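Local coordinates for Two-component response regulator yesN (Fusobacterium nucleatum, PDB 3LSG), which probably binds specific DNA sequences as a transcription factor, through its C-terminal AraC-type helix-turn-helix domain, the output part of a two-component response regulator, at the interface of chains A and B. Coordinates in Å, arbitrary orientation; residue numbers count along the deposited sequence, not the author numbering. Chains: chain A/B, Two-component response regulator yesN.

Contact 1: the interface of chains A and B. Residues chain A 82, 85; chain B 22, 47-50.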
# COMPACT_ATOMS: atom_id res chain seq x y z
N ASP A 82 -9.52 2.11 -3.96
CA ASP A 82 -10.31 0.90 -3.77
C ASP A 82 -11.10 0.95 -2.47
O ASP A 82 -10.52 0.83 -1.39
CB ASP A 82 -9.38 -0.33 -3.79
CG ASP A 82 -10.14 -1.66 -3.80
OD1 ASP A 82 -11.27 -1.73 -3.30
OD2 ASP A 82 -9.58 -2.65 -4.33
N TYR A 85 -10.50 -2.06 -0.12
CA TYR A 85 -9.19 -2.01 0.52
C TYR A 85 -9.22 -0.99 1.66
O TYR A 85 -8.73 -1.25 2.74
CB TYR A 85 -8.08 -1.67 -0.49
CG TYR A 85 -6.69 -1.96 0.05
CD1 TYR A 85 -6.30 -3.26 0.38
CD2 TYR A 85 -5.77 -0.94 0.23
CE1 TYR A 85 -5.03 -3.53 0.87
CE2 TYR A 85 -4.50 -1.18 0.71
CZ TYR A 85 -4.13 -2.48 1.03
OH TYR A 85 -2.85 -2.72 1.51
N LEU B 22 -3.27 0.21 -8.72
CA LEU B 22 -4.57 -0.11 -9.26
C LEU B 22 -4.86 0.80 -10.47
O LEU B 22 -5.44 0.35 -11.45
CB LEU B 22 -5.65 0.02 -8.18
CG LEU B 22 -7.09 -0.16 -8.61
CD1 LEU B 22 -7.31 -1.56 -9.13
CD2 LEU B 22 -8.00 0.14 -7.44
N PRO B 47 -9.30 -7.76 -2.54
CA PRO B 47 -8.94 -6.54 -3.27
C PRO B 47 -7.63 -6.68 -4.04
O PRO B 47 -6.74 -7.44 -3.64
CB PRO B 47 -8.79 -5.50 -2.15
CG PRO B 47 -9.57 -6.05 -1.00
CD PRO B 47 -9.42 -7.54 -1.09
N PHE B 48 -7.52 -5.93 -5.13
CA PHE B 48 -6.30 -5.91 -5.95
C PHE B 48 -5.01 -5.73 -5.14
O PHE B 48 -4.04 -6.46 -5.34
CB PHE B 48 -6.40 -4.82 -7.02
CG PHE B 48 -5.08 -4.42 -7.61
CD1 PHE B 48 -4.48 -5.19 -8.60
CD2 PHE B 48 -4.42 -3.29 -7.16
CE1 PHE B 48 -3.25 -4.82 -9.12
CE2 PHE B 48 -3.18 -2.92 -7.69
CZ PHE B 48 -2.61 -3.68 -8.67
N GLN B 49 -5.00 -4.78 -4.22
CA GLN B 49 -3.79 -4.50 -3.45
C GLN B 49 -3.35 -5.68 -2.59
O GLN B 49 -2.14 -5.93 -2.42
CB GLN B 49 -3.97 -3.22 -2.62
CG GLN B 49 -3.76 -2.00 -3.48
CD GLN B 49 -4.39 -0.74 -2.92
OE1 GLN B 49 -3.71 0.11 -2.36
NE2 GLN B 49 -5.71 -0.62 -3.07
N ASP B 50 -4.31 -6.43 -2.09
CA ASP B 50 -3.99 -7.66 -1.37
C ASP B 50 -3.47 -8.73 -2.31
O ASP B 50 -2.55 -9.45 -1.96
CB ASP B 50 -5.18 -8.15 -0.56
CG ASP B 50 -5.41 -7.31 0.68
OD1 ASP B 50 -4.41 -6.96 1.33
OD2 ASP B 50 -6.57 -6.98 0.98
O HOH W 1 -6.95 1.80 -2.53
O HOH W 2 -6.78 -2.67 -4.30
O HOH W 3 -9.91 -4.48 -5.95
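The start of helix 83-94, the recognition helix of the second helix-turn-helix motif in an AraC-type domain, brings A:Asp82 and A:Tyr85 against B:Gln49 and its neighbours at the first turn of helix 48-66 in chain B. The meeting is a worked example of a direct apolar contact beside a water-mediated polar one. A:Tyr85 supplies the flat surface. CB of B:Gln49 lies over the middle of one ring face, 3.6 Å from the centroid, in a CH-pi contact. Beyond CG the glutamine chain runs extended (chi2 159°), which carries its amide across the ring towards the CD2 side: the amide carbon CD is 3.4 Å from A:Tyr85 CD2. The amide plane is tilted 37° from the ring, so the two groups overlap without lying parallel. A different approach is made by B:Asp50, whose carboxylate carbon CG stands in the ring plane at its edge, with OD1 3.5 Å from A:Tyr85 CE1.

Waters join the polar groups. The carboxylate oxygen OD2 of A:Asp82 binds water 2 and water 3, which in turn bind the backbone N atoms of B:Gln49 and B:Phe48 respectively. The carboxylate thus faces the amino end of helix 48-66 through waters 2 and 3, and that helix end would be expected to favour its negative charge. Water 2 also bonds the side-chain NE2 of B:Gln49, while water 1 ties the same nitrogen to the backbone N of A:Asp82. The other carboxylate oxygen, OD1, turns back to its own chain, where the backbone N of A:Tyr85 gives it a weak hydrogen bond of 3.3 Å, a helix-capping arrangement. Carbon contacts border the carboxylate: B:Pro47 CB comes within 3.7 Å of A:Asp82 OD2, and a B:Leu22 methyl, CD2, sits 3.9 Å from A:Asp82 CB.

Contact 2: the interface of chains A and B. Residues chain A 22, 37, 49-50; chain B 82, 85.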
# COMPACT_ATOMS: atom_id res chain seq x y z
N LEU A 22 5.97 6.85 -0.68
CA LEU A 22 7.29 7.13 -0.13
C LEU A 22 8.19 7.75 -1.20
O LEU A 22 8.90 8.71 -0.93
CB LEU A 22 7.93 5.84 0.43
CG LEU A 22 9.37 5.99 0.95
CD1 LEU A 22 9.42 6.99 2.07
CD2 LEU A 22 9.96 4.67 1.41
N SER A 37 13.34 6.41 4.22
CA SER A 37 12.67 5.42 5.07
C SER A 37 13.29 5.37 6.46
O SER A 37 12.59 5.40 7.47
CB SER A 37 12.71 4.03 4.44
OG SER A 37 12.31 3.06 5.39
N GLN A 49 4.97 4.75 5.96
CA GLN A 49 3.70 4.16 5.55
C GLN A 49 2.65 4.15 6.67
O GLN A 49 1.46 4.33 6.41
CB GLN A 49 3.91 2.74 5.02
CG GLN A 49 4.68 2.65 3.70
CD GLN A 49 6.21 2.62 3.88
OE1 GLN A 49 6.74 2.89 4.96
NE2 GLN A 49 6.91 2.26 2.82
N ASP A 50 3.08 3.91 7.90
CA ASP A 50 2.17 3.87 9.05
C ASP A 50 1.70 5.28 9.38
O ASP A 50 0.55 5.49 9.77
CB ASP A 50 2.87 3.28 10.29
CG ASP A 50 3.17 1.79 10.16
OD1 ASP A 50 2.79 1.20 9.13
OD2 ASP A 50 3.78 1.22 11.09
N ASP B 82 11.37 0.29 0.05
CA ASP B 82 12.40 0.37 1.07
C ASP B 82 12.44 -0.94 1.84
O ASP B 82 11.41 -1.61 1.98
CB ASP B 82 12.12 1.55 2.02
CG ASP B 82 10.88 1.35 2.88
OD1 ASP B 82 11.05 1.11 4.10
OD2 ASP B 82 9.74 1.45 2.36
N TYR B 85 10.06 -1.65 5.21
CA TYR B 85 8.65 -1.96 4.98
C TYR B 85 8.49 -3.38 4.44
O TYR B 85 7.56 -4.09 4.82
CB TYR B 85 8.00 -0.96 4.03
CG TYR B 85 6.48 -0.94 4.19
CD1 TYR B 85 5.91 -0.86 5.45
CD2 TYR B 85 5.63 -1.01 3.09
CE1 TYR B 85 4.53 -0.85 5.62
CE2 TYR B 85 4.25 -0.99 3.25
CZ TYR B 85 3.71 -0.91 4.52
OH TYR B 85 2.35 -0.89 4.71
O HOH W 4 9.28 2.27 5.96
O HOH W 5 1.01 0.73 6.88
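B:Tyr85 and A:Gln49 form the apolar centre, a tyrosine ring covered on one face by a folded glutamine. A:Gln49 CG sits over the middle of the ring, 3.7 Å from its centroid in a CH-pi contact. A bend at chi2 (86°) then lays the amide along the same face, its plane only 13° from that of the ring. Towards the CB end of the tyrosine, A:Gln49 CD stacks 3.6 Å from B:Tyr85 CG. Next to this stack, A:Leu22 touches the carboxylate with its CD2 methyl, 3.4 Å from B:Asp82 OD2.

The polar rim is organised by B:Asp82. Its CG lies between the backbone N and the carbonyl carbon (chi1 69°), a placement that presents both carboxylate oxygens to chain A. OD2 accepts a 3.0 Å hydrogen bond from A:Gln49 NE2 on its syn side, with the acceptor close to the amide plane. OD1 is gripped from both faces of the carboxylate: the A:Ser37 hydroxyl OG donates across the interface at 2.7 Å, and the backbone N of B:Tyr85 donates from the opposite face at 3.1 Å, capping helix 83-94. Water 4 joins A:Gln49 OE1, A:Ser37 OG and B:Asp82 OD1, while the bond from NE2 to the carboxylate is what favours this orientation of the amide. At the far end of the ring, water 5 links the phenol OH of B:Tyr85 to A:Asp50 OD1.

If the pairing in the crystal is also physiological, which the structure alone does not show, the site fastens the start of the second recognition helix of one chain to the first helix-turn-helix and helix 48-66 of the other.

Contact 1 and contact 2, whose C-alpha centres lie about 18 Å apart, are twins under the two-fold axis: each sets residues 82 and 85 of one chain against residues 22, 49 and 50 of the other. The symmetry is approximate: the aspartate differs in backbone as well as side-chain torsions, the glutamine in its side-chain torsions. Their direct bond in contact 2 is replaced by water bridges in contact 1, while contact 2 keeps water links of its own. The pairing thus tolerates more than one side-chain geometry. Because helix 83-94 normally serves DNA recognition in this family, it might compete with DNA binding.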